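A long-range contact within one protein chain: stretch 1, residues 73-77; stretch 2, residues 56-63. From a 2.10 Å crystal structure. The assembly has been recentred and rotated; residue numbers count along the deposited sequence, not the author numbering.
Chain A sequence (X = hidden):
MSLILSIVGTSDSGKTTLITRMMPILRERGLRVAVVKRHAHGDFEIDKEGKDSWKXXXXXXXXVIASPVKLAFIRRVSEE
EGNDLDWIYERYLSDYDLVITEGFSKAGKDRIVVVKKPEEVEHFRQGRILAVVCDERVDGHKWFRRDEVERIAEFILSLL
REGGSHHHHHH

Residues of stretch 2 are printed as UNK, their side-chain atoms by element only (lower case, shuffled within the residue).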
# COMPACT_ATOMS: atom_id res chain seq x y z
N PHE A 73 1.25 0.90 -1.66
CA PHE A 73 1.89 -0.40 -1.94
C PHE A 73 0.79 -1.35 -2.45
O PHE A 73 -0.21 -1.60 -1.76
CB PHE A 73 2.61 -0.95 -0.67
CG PHE A 73 3.45 -2.24 -0.89
CD1 PHE A 73 4.04 -2.56 -2.14
CD2 PHE A 73 3.70 -3.11 0.19
CE1 PHE A 73 4.82 -3.74 -2.32
CE2 PHE A 73 4.51 -4.27 0.04
CZ PHE A 73 5.06 -4.59 -1.24
N ILE A 74 0.98 -1.84 -3.66
CA ILE A 74 0.04 -2.75 -4.30
C ILE A 74 0.78 -4.06 -4.57
O ILE A 74 1.83 -4.05 -5.20
CB ILE A 74 -0.46 -2.15 -5.61
CG1 ILE A 74 -0.89 -0.67 -5.36
CG2 ILE A 74 -1.61 -3.04 -6.20
CD1 ILE A 74 -1.13 0.19 -6.61
N ARG A 75 0.26 -5.16 -4.04
CA ARG A 75 0.96 -6.42 -4.13
C ARG A 75 0.10 -7.69 -4.22
O ARG A 75 -0.93 -7.79 -3.58
CB ARG A 75 1.96 -6.54 -2.99
CG ARG A 75 1.34 -6.59 -1.66
CD ARG A 75 2.37 -7.10 -0.71
NE ARG A 75 2.35 -8.52 -0.56
CZ ARG A 75 3.38 -9.23 -0.13
NH1 ARG A 75 4.54 -8.63 0.13
NH2 ARG A 75 3.27 -10.57 -0.01
N ARG A 76 0.56 -8.66 -5.00
CA ARG A 76 -0.13 -9.96 -5.11
C ARG A 76 -0.09 -10.76 -3.79
O ARG A 76 0.94 -10.84 -3.07
CB ARG A 76 0.37 -10.75 -6.34
CG ARG A 76 1.87 -11.19 -6.29
CD ARG A 76 2.59 -11.22 -7.68
NE ARG A 76 2.71 -9.86 -8.21
CZ ARG A 76 2.17 -9.42 -9.35
NH1 ARG A 76 1.50 -10.24 -10.13
NH2 ARG A 76 2.26 -8.15 -9.69
N VAL A 77 -1.25 -11.28 -3.42
CA VAL A 77 -1.31 -12.21 -2.30
C VAL A 77 -2.00 -13.53 -2.69
O VAL A 77 -2.76 -13.54 -3.63
CB VAL A 77 -2.06 -11.57 -1.07
CG1 VAL A 77 -1.28 -10.37 -0.58
CG2 VAL A 77 -3.53 -11.21 -1.42
N UNK A 56 2.79 -2.11 -15.08
CA UNK A 56 3.90 -2.73 -14.35
C UNK A 56 3.32 -3.86 -13.43
O UNK A 56 3.80 -4.99 -13.44
c UNK A 56 5.73 -2.39 -12.63
c UNK A 56 5.56 -0.81 -14.55
c UNK A 56 5.75 0.64 -14.15
c UNK A 56 4.76 -1.68 -13.57
N UNK A 57 2.29 -3.53 -12.67
CA UNK A 57 1.65 -4.53 -11.85
C UNK A 57 1.28 -5.80 -12.64
O UNK A 57 1.66 -6.90 -12.25
c UNK A 57 -0.07 -5.06 -10.17
c UNK A 57 0.03 -6.14 -8.00
c UNK A 57 -1.45 -6.99 -9.69
c UNK A 57 -0.92 -7.04 -8.40
o UNK A 57 -1.32 -7.99 -7.50
c UNK A 57 0.43 -4.00 -11.11
c UNK A 57 -1.01 -6.00 -10.57
c UNK A 57 0.46 -5.16 -8.90
N UNK A 58 0.59 -5.62 -13.76
CA UNK A 58 0.19 -6.75 -14.64
C UNK A 58 1.33 -7.60 -15.18
O UNK A 58 1.19 -8.81 -15.36
n UNK A 58 -2.94 -6.46 -16.44
o UNK A 58 -2.44 -5.61 -14.40
c UNK A 58 -2.08 -6.06 -15.49
c UNK A 58 -0.61 -6.21 -15.82
N UNK A 59 2.47 -6.96 -15.41
CA UNK A 59 3.65 -7.62 -15.95
C UNK A 59 4.28 -8.53 -14.90
O UNK A 59 5.13 -9.37 -15.21
o UNK A 59 5.31 -5.89 -15.40
c UNK A 59 4.63 -6.56 -16.48
N UNK A 60 3.85 -8.41 -13.66
CA UNK A 60 4.38 -9.33 -12.66
C UNK A 60 5.18 -8.71 -11.54
O UNK A 60 5.74 -9.45 -10.72
N UNK A 61 5.24 -7.38 -11.48
CA UNK A 61 5.89 -6.66 -10.36
C UNK A 61 4.86 -6.19 -9.33
O UNK A 61 3.76 -5.77 -9.72
c UNK A 61 6.73 -5.43 -10.84
N UNK A 62 5.23 -6.27 -8.05
CA UNK A 62 4.53 -5.51 -7.02
C UNK A 62 4.97 -4.06 -7.14
O UNK A 62 6.07 -3.77 -7.64
c UNK A 62 4.23 -7.50 -5.49
c UNK A 62 4.84 -6.10 -5.65
o UNK A 62 4.75 -8.27 -4.64
o UNK A 62 3.19 -7.81 -6.19
N UNK A 63 4.09 -3.13 -6.75
CA UNK A 63 4.29 -1.73 -7.10
C UNK A 63 4.23 -0.80 -5.86
O UNK A 63 3.34 -0.93 -5.03
c UNK A 63 3.44 -2.11 -9.45
c UNK A 63 3.33 0.20 -8.46
c UNK A 63 3.23 -1.30 -8.14
O HOH W 1 3.53 -10.59 -3.58

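Position 56 carries four side-chain carbons, forked at the first, with one arm two carbons long. This beta-branched pattern identifies Ile56, which makes no contact with stretch 1.

At position 57 one carbon leads to a six-carbon ring bearing a single oxygen. The CA-to-CB bond points toward stretch 1, and a ring carbon lies 3.9 Å from Ile74 CG2, while the Arg76 guanidinium covers one ring face. A hydroxylated six-membered ring is tyrosine, Tyr57; its OH lies 3.6 Å from Arg75 C.

Position 58 has two side-chain carbons, the second carrying one oxygen and one nitrogen; its CA-to-CB bond points away from stretch 1. The carboxamide makes it Asn58. At position 59 a single carbon bears one oxygen, the CA-to-CB bond again pointing away, and the residue is Ser59. Its OG donates a hydrogen bond to Ile56 O at 2.6 Å.

Position 60 has no side-chain atoms. It is the first residue to leave the helix, with a phi of 117° in a Schellman motif, and a CB at these backbone angles would be jammed against the carbonyl oxygen of Ser59. This is Gly60, whose C sits 3.5 Å from Arg76 NH2, over the guanidinium face opposite Tyr57.

Position 61 has one side-chain carbon, on a CA-to-CB bond pointing away, and meets stretch 1 through its backbone O, near Arg76 NH2; it is Ala61.

Position 62 shows two carbons, the second carrying two oxygens, one of them 2.9 Å from Arg76 NE. The short carboxylate defines Asp62. Besides this salt bridge, OD1 accepts a hydrogen bond from Arg76 N at 3.0 Å, so one oxygen holds both the backbone and the side chain of the arginine. A water donates to Asp62 OD2 (2.8 Å) and Arg76 O (2.7 Å).

Position 63 has three side-chain carbons, one carrying the other two, and its backbone N and O both bond to Ile74; the branch makes it Val63. The two side chains lie on the same face of the sheet.

The contact combines strand pairing with an arginine clasp. Val63 N to Ile74 O and Ile74 N to Val63 O, both 2.9 Å and nearly linear, form an antiparallel hydrogen-bonded pair. Beyond it, Arg76 reaches back to the end of the helix, where its guanidinium lies flat on the Tyr57 ring, with Arg76 CZ 4.3 Å from the ring centroid in a cation-pi arrangement. Arg76 NH2 donates to Tyr57 O at 2.9 Å and, weakly, to Ala61 O at 2.8 Å. Charge, stacking and carbonyl acceptors thus converge on one side chain, tying the helix end and the turn after it to the neighbouring strand.

Stretch 2 (56-63) IYNSGADV
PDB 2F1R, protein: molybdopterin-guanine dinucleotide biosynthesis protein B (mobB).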